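Local coordinates for protein putative oxidoreductase with NAD(P)-binding Rossmann-fold domain (Clostridium difficile, PDB 3UUW) that is a putative oxidoreductase of the Gfo/Idh/MocA family that probably binds NAD(P) in its Rossmann domain and whose substrate is not established, at residues G187-L192 with L198-H203; F124-C129 with K223-E228; D96-S101 with T163-Y168; N289-E292 with Q297-L300; E134-A139 with A175-N180. All blocks are in the same frame, centred on the assembly; numbering follows the deposited sequence.

Contact 1 of 5, residues G187-L192 with L198-H203; sequences GEDLFL and LIFVSH
The His203 imidazole takes Glu188 OE1 at its edge, near the ring plane, and the carboxylate stands almost perpendicular to that plane, at 85°. NE2 donates to OE1 over 2.8 Å and meets the oxygen on its anti side. With CG anti to the backbone N (chi1 172°), the extended Glu188 chain lies beside the histidine and can deliver the acid to the ring edge. On the other face of the sheet, Phe191 and Phe200 run side by side as an oblique pair, their planes 32° apart and their CD2 atoms 3.7 Å from each other; Asp189 OD2 lies at the edge of the Phe200 ring, 3.8 Å from CE2. Behind these groups is an antiparallel hairpin. Phe191 N gives a straight bond to Phe200 O (2.9 Å), while Phe191 O accepts from both Ile199 N (2.9 Å) and Phe200 N (3.2 Å), which makes a classic beta bulge. Leu190 CD1 fills the histidine side of the sheet between Leu198 CD1 and Val201 CG2. Asp189 OD1 turns to Lys204 and Lys206 of the second subunit, and OD2 accepts from a water at 2.6 Å. Since His203 ND1 is also hydrogen-bonded, to Tyr168 OH, the imidazole is fixed from both nitrogens, and the neighbouring carboxylate would be expected to favour a proton on NE2.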
# COMPACT_ATOMS: atom_id res chain seq x y z
N GLY A 187 -24.92 16.25 -13.44
CA GLY A 187 -24.25 17.07 -12.46
C GLY A 187 -22.97 17.60 -13.07
O GLY A 187 -22.37 16.93 -13.92
N GLU A 188 -22.59 18.81 -12.65
CA GLU A 188 -21.38 19.50 -13.12
C GLU A 188 -20.81 20.46 -12.07
O GLU A 188 -21.57 21.21 -11.42
CB GLU A 188 -21.66 20.30 -14.41
CG GLU A 188 -20.50 21.20 -14.84
CD GLU A 188 -20.76 21.98 -16.12
OE1 GLU A 188 -20.69 21.36 -17.20
OE2 GLU A 188 -21.02 23.22 -16.03
N ASP A 189 -19.49 20.41 -11.90
CA ASP A 189 -18.75 21.44 -11.18
C ASP A 189 -17.77 21.99 -12.21
O ASP A 189 -17.10 21.22 -12.90
CB ASP A 189 -17.92 20.88 -10.02
CG ASP A 189 -18.75 20.21 -8.95
OD1 ASP A 189 -19.86 20.68 -8.66
OD2 ASP A 189 -18.24 19.21 -8.38
N LEU A 190 -17.66 23.30 -12.32
CA LEU A 190 -16.66 23.84 -13.22
C LEU A 190 -16.11 25.10 -12.58
O LEU A 190 -16.79 26.12 -12.53
CB LEU A 190 -17.23 24.10 -14.60
CG LEU A 190 -16.26 24.72 -15.60
CD1 LEU A 190 -15.16 23.71 -15.96
CD2 LEU A 190 -17.00 25.17 -16.84
N PHE A 191 -14.88 25.01 -12.07
CA PHE A 191 -14.24 26.10 -11.33
C PHE A 191 -13.10 26.67 -12.13
O PHE A 191 -12.17 25.93 -12.53
CB PHE A 191 -13.74 25.62 -9.96
CG PHE A 191 -14.77 24.91 -9.12
CD1 PHE A 191 -16.14 25.15 -9.28
CD2 PHE A 191 -14.37 24.01 -8.12
CE1 PHE A 191 -17.08 24.49 -8.49
CE2 PHE A 191 -15.31 23.35 -7.32
CZ PHE A 191 -16.67 23.59 -7.52
N LEU A 192 -13.15 27.98 -12.34
CA LEU A 192 -12.19 28.70 -13.16
C LEU A 192 -11.55 29.82 -12.38
O LEU A 192 -12.15 30.37 -11.45
CB LEU A 192 -12.90 29.34 -14.37
CG LEU A 192 -13.73 28.40 -15.26
CD1 LEU A 192 -14.45 29.19 -16.37
CD2 LEU A 192 -12.88 27.28 -15.83
N LEU A 198 -8.73 26.74 -16.23
CA LEU A 198 -9.35 25.62 -15.53
C LEU A 198 -8.65 25.29 -14.22
O LEU A 198 -7.44 25.05 -14.20
CB LEU A 198 -9.34 24.36 -16.41
CG LEU A 198 -9.99 23.10 -15.80
CD1 LEU A 198 -11.47 23.34 -15.54
CD2 LEU A 198 -9.80 21.90 -16.70
N ILE A 199 -9.42 25.26 -13.14
CA ILE A 199 -8.93 24.77 -11.84
C ILE A 199 -9.43 23.34 -11.60
O ILE A 199 -8.65 22.41 -11.36
CB ILE A 199 -9.43 25.63 -10.66
CG1 ILE A 199 -8.94 27.08 -10.76
CG2 ILE A 199 -8.97 25.01 -9.31
CD1 ILE A 199 -9.61 28.01 -9.77
N PHE A 200 -10.75 23.17 -11.65
CA PHE A 200 -11.36 21.87 -11.37
C PHE A 200 -12.60 21.69 -12.21
O PHE A 200 -13.34 22.64 -12.44
CB PHE A 200 -11.72 21.82 -9.89
CG PHE A 200 -12.45 20.59 -9.47
CD1 PHE A 200 -11.75 19.42 -9.19
CD2 PHE A 200 -13.82 20.57 -9.38
CE1 PHE A 200 -12.41 18.25 -8.83
CE2 PHE A 200 -14.49 19.39 -9.02
CZ PHE A 200 -13.77 18.24 -8.72
N VAL A 201 -12.83 20.46 -12.67
CA VAL A 201 -14.03 20.13 -13.40
C VAL A 201 -14.48 18.74 -12.99
O VAL A 201 -13.65 17.86 -12.76
CB VAL A 201 -13.84 20.19 -14.94
CG1 VAL A 201 -12.78 19.22 -15.40
CG2 VAL A 201 -15.16 19.91 -15.69
N SER A 202 -15.78 18.57 -12.90
CA SER A 202 -16.36 17.28 -12.58
C SER A 202 -17.73 17.16 -13.19
O SER A 202 -18.44 18.16 -13.36
CB SER A 202 -16.44 17.10 -11.07
OG SER A 202 -17.13 15.90 -10.76
N HIS A 203 -18.10 15.93 -13.54
CA HIS A 203 -19.41 15.61 -14.08
C HIS A 203 -19.92 14.31 -13.54
O HIS A 203 -19.16 13.45 -13.13
CB HIS A 203 -19.38 15.54 -15.59
CG HIS A 203 -19.19 16.87 -16.23
ND1 HIS A 203 -17.94 17.39 -16.50
CD2 HIS A 203 -20.07 17.83 -16.55
CE1 HIS A 203 -18.08 18.60 -17.01
NE2 HIS A 203 -19.36 18.90 -17.03
O HOH W 1 -17.42 16.85 -7.54

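Contact 2 of 5, residues F124-C129 with K223-E228; sequences FNRRFC and KLEQVE
Arg126 and Glu225 advance on one another from opposite directions until guanidinium and carboxylate lie nearly in one plane, only 11° apart. The arginine presents the side of its head group that carries NE and NH2. NE donates to Glu225 OE2 over 2.8 Å and NH2 to OE1 over 2.9 Å, each oxygen using its syn lone pair, so the grip is a side-on, two-pronged salt bridge with one nitrogen for each oxygen. The NH2 bond is the straighter of the two, at 163° against 153° for NE, and its acceptor sits almost exactly in the guanidinium plane. Both chains are stretched to make this meeting: the Arg126 chain is extended from CG to NE, and Glu225, with CG anti to its backbone N, reaches out from its strand. The backbones stay well apart as a result, the closest CA atoms, those of Arg126 and Val227, being 10.7 Å from each other. In the fold the bridge ties the short 3-10 turn that follows the last Rossmann strand, 120-122, to strand 224-231 in the mixed sheet of the C-terminal domain. Cys129 then stands at the N-cap position of helix 130-138. Tyr132 OH, on that helix, makes a further hydrogen bond to Glu225 OE2, which therefore has two partners. His170 and Thr174 of helix 160-179 pack against Arg126, and Lys149 of strand 142-150 touches both members of the pair. Lys223 NZ, a like charge, stays 6.6 Å from Arg126 NH2, not in contact with it.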
# COMPACT_ATOMS: atom_id res chain seq x y z
N PHE A 124 -6.96 7.64 -28.86
CA PHE A 124 -7.47 7.47 -27.49
C PHE A 124 -6.80 6.24 -26.92
O PHE A 124 -7.39 5.16 -26.84
CB PHE A 124 -9.01 7.41 -27.46
CG PHE A 124 -9.67 8.72 -27.76
CD1 PHE A 124 -9.52 9.80 -26.88
CD2 PHE A 124 -10.45 8.89 -28.88
CE1 PHE A 124 -10.10 10.99 -27.16
CE2 PHE A 124 -11.04 10.09 -29.14
CZ PHE A 124 -10.87 11.14 -28.28
N ASN A 125 -5.54 6.41 -26.51
CA ASN A 125 -4.74 5.28 -26.04
C ASN A 125 -5.34 4.50 -24.87
O ASN A 125 -5.11 3.29 -24.75
CB ASN A 125 -3.31 5.72 -25.71
CG ASN A 125 -3.28 6.80 -24.68
OD1 ASN A 125 -3.68 7.93 -24.97
ND2 ASN A 125 -2.86 6.47 -23.45
N ARG A 126 -6.11 5.17 -24.02
CA ARG A 126 -6.67 4.52 -22.85
C ARG A 126 -7.60 3.35 -23.21
O ARG A 126 -7.71 2.40 -22.45
CB ARG A 126 -7.33 5.55 -21.93
CG ARG A 126 -6.33 6.40 -21.24
CD ARG A 126 -6.93 7.67 -20.72
NE ARG A 126 -5.93 8.41 -19.96
CZ ARG A 126 -4.90 9.04 -20.51
NH1 ARG A 126 -4.74 9.10 -21.82
NH2 ARG A 126 -4.02 9.65 -19.71
N ARG A 127 -8.23 3.39 -24.39
CA ARG A 127 -9.06 2.27 -24.85
C ARG A 127 -8.24 1.00 -25.11
O ARG A 127 -8.81 -0.10 -25.26
CB ARG A 127 -9.83 2.66 -26.10
CG ARG A 127 -10.74 3.84 -25.96
CD ARG A 127 -11.73 3.83 -27.11
NE ARG A 127 -12.47 5.07 -27.28
CZ ARG A 127 -13.49 5.21 -28.12
NH1 ARG A 127 -13.96 4.18 -28.80
NH2 ARG A 127 -14.08 6.39 -28.25
N PHE A 128 -6.92 1.15 -25.18
CA PHE A 128 -5.99 0.05 -25.40
C PHE A 128 -5.06 -0.20 -24.22
O PHE A 128 -4.16 -1.04 -24.29
CB PHE A 128 -5.17 0.30 -26.68
CG PHE A 128 -5.96 0.18 -27.93
CD1 PHE A 128 -6.79 1.21 -28.34
CD2 PHE A 128 -5.93 -0.97 -28.69
CE1 PHE A 128 -7.54 1.10 -29.47
CE2 PHE A 128 -6.68 -1.08 -29.83
CZ PHE A 128 -7.49 -0.04 -30.22
N CYS A 129 -5.27 0.55 -23.13
CA CYS A 129 -4.51 0.36 -21.91
C CYS A 129 -4.81 -1.07 -21.42
O CYS A 129 -5.94 -1.41 -21.14
CB CYS A 129 -4.89 1.43 -20.89
SG CYS A 129 -4.29 1.11 -19.22
N LYS A 223 0.32 13.99 -9.36
CA LYS A 223 -0.20 13.58 -10.65
C LYS A 223 -0.71 12.16 -10.46
O LYS A 223 0.07 11.25 -10.15
CB LYS A 223 0.92 13.64 -11.68
CG LYS A 223 0.48 13.22 -13.06
CD LYS A 223 1.64 13.39 -14.05
CE LYS A 223 1.38 12.63 -15.34
NZ LYS A 223 0.16 13.12 -16.03
N LEU A 224 -2.03 12.01 -10.60
CA LEU A 224 -2.74 10.75 -10.39
C LEU A 224 -3.73 10.52 -11.54
O LEU A 224 -4.23 11.46 -12.13
CB LEU A 224 -3.53 10.85 -9.06
CG LEU A 224 -4.54 9.79 -8.63
CD1 LEU A 224 -3.91 8.39 -8.59
CD2 LEU A 224 -5.13 10.16 -7.25
N GLU A 225 -3.94 9.27 -11.90
CA GLU A 225 -5.09 8.91 -12.72
C GLU A 225 -5.64 7.67 -12.08
O GLU A 225 -4.88 6.83 -11.61
CB GLU A 225 -4.72 8.67 -14.18
CG GLU A 225 -5.91 8.28 -15.06
CD GLU A 225 -5.63 8.37 -16.54
OE1 GLU A 225 -4.74 9.16 -16.93
OE2 GLU A 225 -6.30 7.64 -17.30
N GLN A 226 -6.96 7.56 -12.01
CA GLN A 226 -7.57 6.36 -11.48
C GLN A 226 -8.92 6.10 -12.11
O GLN A 226 -9.70 7.03 -12.29
CB GLN A 226 -7.76 6.49 -9.96
CG GLN A 226 -8.34 5.23 -9.34
CD GLN A 226 -8.47 5.36 -7.85
OE1 GLN A 226 -7.50 5.22 -7.12
NE2 GLN A 226 -9.68 5.61 -7.39
N VAL A 227 -9.15 4.84 -12.48
CA VAL A 227 -10.49 4.35 -12.83
C VAL A 227 -10.88 3.33 -11.74
O VAL A 227 -10.09 2.46 -11.39
CB VAL A 227 -10.49 3.67 -14.18
CG1 VAL A 227 -11.80 2.88 -14.40
CG2 VAL A 227 -10.20 4.68 -15.25
N GLU A 228 -12.08 3.48 -11.20
CA GLU A 228 -12.61 2.59 -10.17
C GLU A 228 -13.97 2.15 -10.62
O GLU A 228 -14.85 3.00 -10.91
CB GLU A 228 -12.74 3.33 -8.85
CG GLU A 228 -13.35 2.53 -7.72
CD GLU A 228 -13.30 3.32 -6.45
OE1 GLU A 228 -14.03 4.33 -6.37
OE2 GLU A 228 -12.50 2.96 -5.55

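Contact 3 of 5, residues D96-S101 with T163-Y168; sequences DKPLAS and TLIDDY
Lys97 leaves its loop and bends round to meet Asp166 with its tip. Its CB lies against the ring of Phe124. CG is tucked between the backbone N and the carbonyl carbon (chi1 49°), and two further bends, at chi2 and chi3, swing the chain over to helix 160-179. CD comes to 3.6 Å from Asp166 O and CE to 3.7 Å from the same atom. NZ then donates to Asp166 O over 2.8 Å, lying in the carbonyl plane on a lone pair, and forms a salt bridge with Asp166 OD1 at 3.1 Å. A single nitrogen, NZ, thus holds both the main chain and the side chain of Asp166. The helix widens here into a pi-type turn, at 164-168. Asp96-Lys97-Pro98, with a cis peptide before the proline, falls where the Glu-Lys-Pro motif is found in Gfo/Idh/MocA enzymes, after the fourth strand of the Rossmann sheet, and in relatives the lysine of that motif is thought to act in catalysis. The Pro98 ring crosses Ile165 at about a right angle, CG against CG2; their closeness is doubtful, since Ile165 was modelled in two conformers. Ile169 and His170, on the next turn of the helix, also lie against Lys97.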
# COMPACT_ATOMS: atom_id res chain seq x y z
N ASP A 96 -3.26 12.30 -32.92
CA ASP A 96 -3.57 12.48 -31.50
C ASP A 96 -4.88 13.25 -31.33
O ASP A 96 -5.31 13.99 -32.24
CB ASP A 96 -2.45 13.19 -30.78
CG ASP A 96 -1.31 12.26 -30.48
OD1 ASP A 96 -1.54 11.21 -29.78
OD2 ASP A 96 -0.20 12.55 -30.94
N LYS A 97 -5.51 13.04 -30.18
CA LYS A 97 -6.76 13.71 -29.88
C LYS A 97 -6.53 15.19 -29.66
O LYS A 97 -5.41 15.60 -29.31
CB LYS A 97 -7.46 13.05 -28.67
CG LYS A 97 -6.65 12.78 -27.38
CD LYS A 97 -6.25 14.04 -26.61
CE LYS A 97 -4.80 14.36 -26.80
NZ LYS A 97 -4.42 15.67 -26.22
N PRO A 98 -7.53 16.03 -29.94
CA PRO A 98 -8.81 15.69 -30.58
C PRO A 98 -8.60 15.67 -32.11
O PRO A 98 -7.58 16.17 -32.61
CB PRO A 98 -9.69 16.85 -30.17
CG PRO A 98 -8.78 18.00 -30.17
CD PRO A 98 -7.46 17.47 -29.65
N LEU A 99 -9.55 15.12 -32.84
CA LEU A 99 -9.44 15.01 -34.30
C LEU A 99 -9.14 16.38 -34.92
O LEU A 99 -8.13 16.56 -35.60
CB LEU A 99 -10.74 14.45 -34.85
CG LEU A 99 -10.86 14.29 -36.37
CD1 LEU A 99 -9.61 13.63 -36.95
CD2 LEU A 99 -12.11 13.47 -36.73
N ALA A 100 -10.00 17.35 -34.66
CA ALA A 100 -9.80 18.71 -35.14
C ALA A 100 -10.22 19.74 -34.09
O ALA A 100 -10.77 19.39 -33.04
CB ALA A 100 -10.55 18.90 -36.47
N SER A 101 -9.95 21.02 -34.34
CA SER A 101 -10.30 22.05 -33.37
C SER A 101 -11.80 22.06 -33.00
O SER A 101 -12.18 22.39 -31.86
CB SER A 101 -9.89 23.41 -33.92
OG SER A 101 -8.48 23.44 -34.13
N THR A 163 -7.94 23.34 -22.27
CA THR A 163 -7.60 22.26 -21.33
C THR A 163 -8.65 21.14 -21.35
O THR A 163 -8.32 19.96 -21.32
CB THR A 163 -7.42 22.83 -19.92
OG1 THR A 163 -6.52 23.95 -19.98
CG2 THR A 163 -6.86 21.79 -18.98
N LEU A 164 -9.93 21.49 -21.45
CA LEU A 164 -10.96 20.47 -21.51
C LEU A 164 -10.79 19.55 -22.74
O LEU A 164 -10.77 18.35 -22.61
CB LEU A 164 -12.35 21.11 -21.51
CG LEU A 164 -12.81 21.78 -20.22
CD1 LEU A 164 -14.20 22.37 -20.42
CD2 LEU A 164 -12.77 20.83 -19.00
N ILE A 165 -10.64 20.17 -23.91
CA ILE A 165 -10.52 19.45 -25.17
C ILE A 165 -9.23 18.65 -25.29
O ILE A 165 -9.20 17.60 -25.93
CB ILE A 165 -10.62 20.43 -26.37
CG1 ILE A 165 -11.99 21.11 -26.39
CG2 ILE A 165 -10.44 19.68 -27.67
CD1 ILE A 165 -13.13 20.15 -26.61
N ASP A 166 -8.18 19.15 -24.65
CA ASP A 166 -6.83 18.59 -24.73
C ASP A 166 -6.58 17.48 -23.72
O ASP A 166 -5.87 16.52 -24.02
CB ASP A 166 -5.81 19.71 -24.49
CG ASP A 166 -4.38 19.28 -24.77
OD1 ASP A 166 -4.13 18.70 -25.85
OD2 ASP A 166 -3.51 19.56 -23.91
N ASP A 167 -7.14 17.61 -22.51
CA ASP A 167 -6.84 16.66 -21.45
C ASP A 167 -8.06 16.03 -20.80
O ASP A 167 -8.10 14.81 -20.64
CB ASP A 167 -5.97 17.31 -20.39
CG ASP A 167 -5.20 16.29 -19.56
OD1 ASP A 167 -5.29 15.07 -19.83
OD2 ASP A 167 -4.50 16.71 -18.61
N TYR A 168 -9.07 16.81 -20.44
CA TYR A 168 -10.27 16.23 -19.84
C TYR A 168 -10.95 15.27 -20.82
O TYR A 168 -11.68 14.37 -20.40
CB TYR A 168 -11.26 17.31 -19.44
CG TYR A 168 -12.42 16.88 -18.57
CD1 TYR A 168 -12.22 16.17 -17.38
CD2 TYR A 168 -13.69 17.27 -18.87
CE1 TYR A 168 -13.30 15.83 -16.54
CE2 TYR A 168 -14.80 16.92 -18.05
CZ TYR A 168 -14.59 16.22 -16.88
OH TYR A 168 -15.67 15.92 -16.07

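Contact 4 of 5, residues N289-E292 with Q297-L300; sequences NGEE and QRLL
Both oxygens of Glu291 are taken by Arg298: OE1 accepts from NH2 over 2.9 Å, and OE2 from NE over 2.9 Å. The arginine offers its NE side edge-on, and both acceptors lie close to the guanidinium plane. The acid is turned a little out of that plane, by 26°. OE1 uses its syn lone pair, whereas NE meets OE2 on the syn side but somewhat out of the carboxylate plane; the two bonds are fairly straight, at 161° and 170°. A bend at chi2 brings the Glu291 carboxylate up to Arg298, which is bent at chi3 and crosses it at about a right angle. The bridge spans the approach to helix 295-305, linking the loop in front of it to a residue in its first turn. NH2 has a second acid, Glu107 of helix 103-116 in the Rossmann domain, so the arginine joins two carboxylates and ties this loop to that helix; NH1 is hydrogen-bonded as well. In the loop itself, Glu292 N donates to Asn289 O over 3.1 Å, closing a turn, and Glu292 OE2 pairs with Lys295. Asn289 ND2 is satisfied by Pro286 O.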
# COMPACT_ATOMS: atom_id res chain seq x y z
N ASN A 289 -13.52 4.85 -34.96
CA ASN A 289 -13.79 5.42 -36.27
C ASN A 289 -15.12 6.13 -36.21
O ASN A 289 -15.94 5.86 -35.32
CB ASN A 289 -13.85 4.34 -37.35
CG ASN A 289 -15.15 3.59 -37.35
OD1 ASN A 289 -16.16 4.06 -37.88
ND2 ASN A 289 -15.13 2.39 -36.80
N GLY A 290 -15.33 7.06 -37.12
CA GLY A 290 -16.59 7.76 -37.20
C GLY A 290 -16.92 8.49 -35.93
O GLY A 290 -16.09 9.21 -35.39
N GLU A 291 -18.15 8.35 -35.44
CA GLU A 291 -18.59 9.08 -34.26
C GLU A 291 -17.73 8.78 -33.04
O GLU A 291 -17.58 9.62 -32.16
CB GLU A 291 -20.06 8.78 -33.95
CG GLU A 291 -20.66 9.51 -32.73
CD GLU A 291 -20.60 11.04 -32.80
OE1 GLU A 291 -20.47 11.61 -33.92
OE2 GLU A 291 -20.73 11.67 -31.72
N GLU A 292 -17.11 7.60 -33.01
CA GLU A 292 -16.21 7.27 -31.90
C GLU A 292 -15.04 8.26 -31.79
O GLU A 292 -14.54 8.51 -30.70
CB GLU A 292 -15.69 5.83 -32.02
CG GLU A 292 -16.77 4.79 -31.81
CD GLU A 292 -17.34 4.84 -30.39
OE1 GLU A 292 -16.57 5.10 -29.45
OE2 GLU A 292 -18.56 4.62 -30.23
N GLN A 297 -15.57 14.66 -27.66
CA GLN A 297 -15.41 16.07 -28.00
C GLN A 297 -16.75 16.80 -28.13
O GLN A 297 -16.89 17.94 -27.70
CB GLN A 297 -14.60 16.23 -29.28
CG GLN A 297 -14.14 17.65 -29.53
CD GLN A 297 -13.32 17.76 -30.79
OE1 GLN A 297 -13.11 16.76 -31.49
NE2 GLN A 297 -12.88 18.97 -31.11
N ARG A 298 -17.73 16.11 -28.69
CA ARG A 298 -19.08 16.64 -28.85
C ARG A 298 -19.66 16.95 -27.47
O ARG A 298 -20.25 18.01 -27.27
CB ARG A 298 -19.95 15.64 -29.62
CG ARG A 298 -21.27 16.17 -30.03
CD ARG A 298 -22.15 15.05 -30.61
NE ARG A 298 -21.59 14.47 -31.83
CZ ARG A 298 -21.56 15.06 -33.02
NH1 ARG A 298 -22.07 16.28 -33.20
NH2 ARG A 298 -21.02 14.42 -34.06
N LEU A 299 -19.46 16.05 -26.51
CA LEU A 299 -19.98 16.28 -25.19
C LEU A 299 -19.29 17.48 -24.56
O LEU A 299 -19.93 18.32 -23.94
CB LEU A 299 -19.80 15.02 -24.33
CG LEU A 299 -20.33 15.05 -22.90
CD1 LEU A 299 -21.75 15.60 -22.88
CD2 LEU A 299 -20.27 13.64 -22.33
N LEU A 300 -17.98 17.58 -24.77
CA LEU A 300 -17.22 18.73 -24.24
C LEU A 300 -17.62 20.07 -24.86
O LEU A 300 -17.64 21.09 -24.16
CB LEU A 300 -15.72 18.50 -24.39
CG LEU A 300 -15.16 17.39 -23.50
CD1 LEU A 300 -13.70 17.11 -23.82
CD2 LEU A 300 -15.33 17.76 -22.03

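Contact 5 of 5, residues E134-A139 with A175-N180; sequences EIKNNA and ALWLAN
Helices 130-138 and 160-179 of the C-terminal domain lie next to each other on one face of its mixed beta sheet, and Lys136 of the first reaches across to Trp177 and Leu178 of the second. The lysine chain leaves CA with CG anti to the backbone N (chi1 -178°) and stays extended as far as CE, which carries CD over the tryptophan. CD sits above one face of the indole, 3.8 Å from the centroid of the six-membered ring and offset toward the rim, in a CH-pi contact; its nearest ring atom is CZ2, at 3.5 Å. The chain bends only at its end, where NZ lies 5.1 Å from the centroid of the five-membered ring, a long cation-pi approach that is at most weakly attractive. CE comes within 3.5 Å of Trp177 O. Nearer the backbone, the Leu178 and Lys136 side chains run antiparallel past each other, Leu178 CD2 3.8 Å from Lys136 CB. Trp177 NE1 is hydrogen-bonded to a bound glycerol, probably from the crystallisation liquor. On the sheet side, Ile135 and Leu178 both rest on Val227 of strand 224-231. Helices laid over one face of a large sheet in this way are typical of the C-terminal domain of Gfo/Idh/MocA proteins.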
# COMPACT_ATOMS: atom_id res chain seq x y z
N GLU A 134 -8.65 -5.00 -19.03
CA GLU A 134 -8.88 -6.11 -18.11
C GLU A 134 -10.05 -5.83 -17.18
O GLU A 134 -10.95 -6.66 -17.05
CB GLU A 134 -7.63 -6.45 -17.33
CG GLU A 134 -7.80 -7.68 -16.46
CD GLU A 134 -6.48 -8.25 -15.96
OE1 GLU A 134 -5.42 -7.66 -16.23
OE2 GLU A 134 -6.53 -9.30 -15.28
N ILE A 135 -10.09 -4.66 -16.56
CA ILE A 135 -11.16 -4.39 -15.60
C ILE A 135 -12.49 -4.24 -16.33
O ILE A 135 -13.50 -4.68 -15.82
CB ILE A 135 -10.87 -3.20 -14.62
CG1 ILE A 135 -10.72 -1.86 -15.34
CG2 ILE A 135 -9.62 -3.51 -13.79
CD1 ILE A 135 -10.70 -0.63 -14.37
N LYS A 136 -12.46 -3.70 -17.55
CA LYS A 136 -13.69 -3.57 -18.33
C LYS A 136 -14.23 -4.96 -18.65
O LYS A 136 -15.42 -5.22 -18.53
CB LYS A 136 -13.43 -2.83 -19.63
CG LYS A 136 -14.66 -2.60 -20.50
CD LYS A 136 -14.25 -1.90 -21.81
CE LYS A 136 -15.42 -1.62 -22.72
NZ LYS A 136 -15.90 -2.87 -23.37
N ASN A 137 -13.34 -5.84 -19.07
CA ASN A 137 -13.73 -7.20 -19.48
C ASN A 137 -14.26 -8.03 -18.29
O ASN A 137 -15.13 -8.89 -18.47
CB ASN A 137 -12.55 -7.93 -20.11
CG ASN A 137 -12.21 -7.43 -21.50
OD1 ASN A 137 -13.02 -6.79 -22.18
ND2 ASN A 137 -11.00 -7.77 -21.97
N ASN A 138 -13.76 -7.75 -17.09
CA ASN A 138 -14.10 -8.55 -15.90
C ASN A 138 -15.21 -7.98 -15.02
O ASN A 138 -15.61 -8.61 -14.03
CB ASN A 138 -12.84 -8.80 -15.07
CG ASN A 138 -11.86 -9.70 -15.76
OD1 ASN A 138 -12.24 -10.53 -16.59
ND2 ASN A 138 -10.59 -9.58 -15.41
N ALA A 139 -15.73 -6.82 -15.40
CA ALA A 139 -16.78 -6.14 -14.63
C ALA A 139 -18.13 -6.59 -15.12
O ALA A 139 -18.40 -6.55 -16.33
CB ALA A 139 -16.64 -4.64 -14.76
N ALA A 175 -14.74 7.28 -19.97
CA ALA A 175 -16.06 7.13 -19.39
C ALA A 175 -17.07 6.56 -20.40
O ALA A 175 -17.79 5.62 -20.08
CB ALA A 175 -16.56 8.46 -18.83
N LEU A 176 -17.11 7.13 -21.59
CA LEU A 176 -18.08 6.74 -22.59
C LEU A 176 -17.77 5.33 -23.09
O LEU A 176 -18.69 4.55 -23.37
CB LEU A 176 -18.14 7.77 -23.73
CG LEU A 176 -18.61 9.19 -23.36
CD1 LEU A 176 -18.61 10.05 -24.59
CD2 LEU A 176 -19.98 9.17 -22.71
N TRP A 177 -16.48 4.99 -23.19
CA TRP A 177 -16.05 3.66 -23.62
C TRP A 177 -16.44 2.60 -22.60
O TRP A 177 -16.87 1.51 -22.96
CB TRP A 177 -14.54 3.68 -23.89
CG TRP A 177 -13.87 2.38 -24.09
CD1 TRP A 177 -13.96 1.56 -25.18
CD2 TRP A 177 -12.91 1.80 -23.23
NE1 TRP A 177 -13.12 0.48 -25.02
CE2 TRP A 177 -12.46 0.61 -23.83
CE3 TRP A 177 -12.37 2.19 -22.00
CZ2 TRP A 177 -11.52 -0.21 -23.24
CZ3 TRP A 177 -11.44 1.36 -21.41
CH2 TRP A 177 -11.03 0.17 -22.04
N LEU A 178 -16.32 2.96 -21.31
CA LEU A 178 -16.75 2.06 -20.23
C LEU A 178 -18.27 1.99 -20.08
O LEU A 178 -18.81 0.94 -19.72
CB LEU A 178 -16.14 2.50 -18.89
CG LEU A 178 -14.66 2.25 -18.72
CD1 LEU A 178 -14.15 2.97 -17.45
CD2 LEU A 178 -14.31 0.74 -18.69
N ALA A 179 -18.96 3.10 -20.32
CA ALA A 179 -20.41 3.11 -20.19
C ALA A 179 -21.02 2.12 -21.17
O ALA A 179 -21.91 1.38 -20.81
CB ALA A 179 -20.98 4.49 -20.43
N ASN A 180 -20.53 2.14 -22.40
CA ASN A 180 -21.07 1.31 -23.47
C ASN A 180 -22.60 1.42 -23.55
O ASN A 180 -23.29 0.48 -23.94
CB ASN A 180 -20.63 -0.14 -23.32
CG ASN A 180 -20.82 -0.94 -24.59
OD1 ASN A 180 -20.61 -0.43 -25.69
ND2 ASN A 180 -21.21 -2.21 -24.45

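In the fold
Helix 160-179 runs through the set: contact 3 uses its first turns and contact 5 its C-terminal end, 21 Å apart between centres. Contacts 1 and 3 meet where Val201 CG1 packs 3.6 Å from Tyr168 CE1, connecting the hairpin with the helix. Contacts 2 and 4 are joined by the salt bridge of Arg127 NH1 with Glu292 OE1 at 2.8 Å, and contacts 3 and 4 by Gln297 NE2 close to Ala100 O at 2.9 Å. Contacts 2 and 5 touch where Arg127 O lies 3.4 Å from Trp177 CZ2. Contact 3, which holds the lysine at the position of the family's Glu-Lys-Pro motif, and contact 2, with centres 15 Å apart, both span the junction between the Rossmann and C-terminal domains.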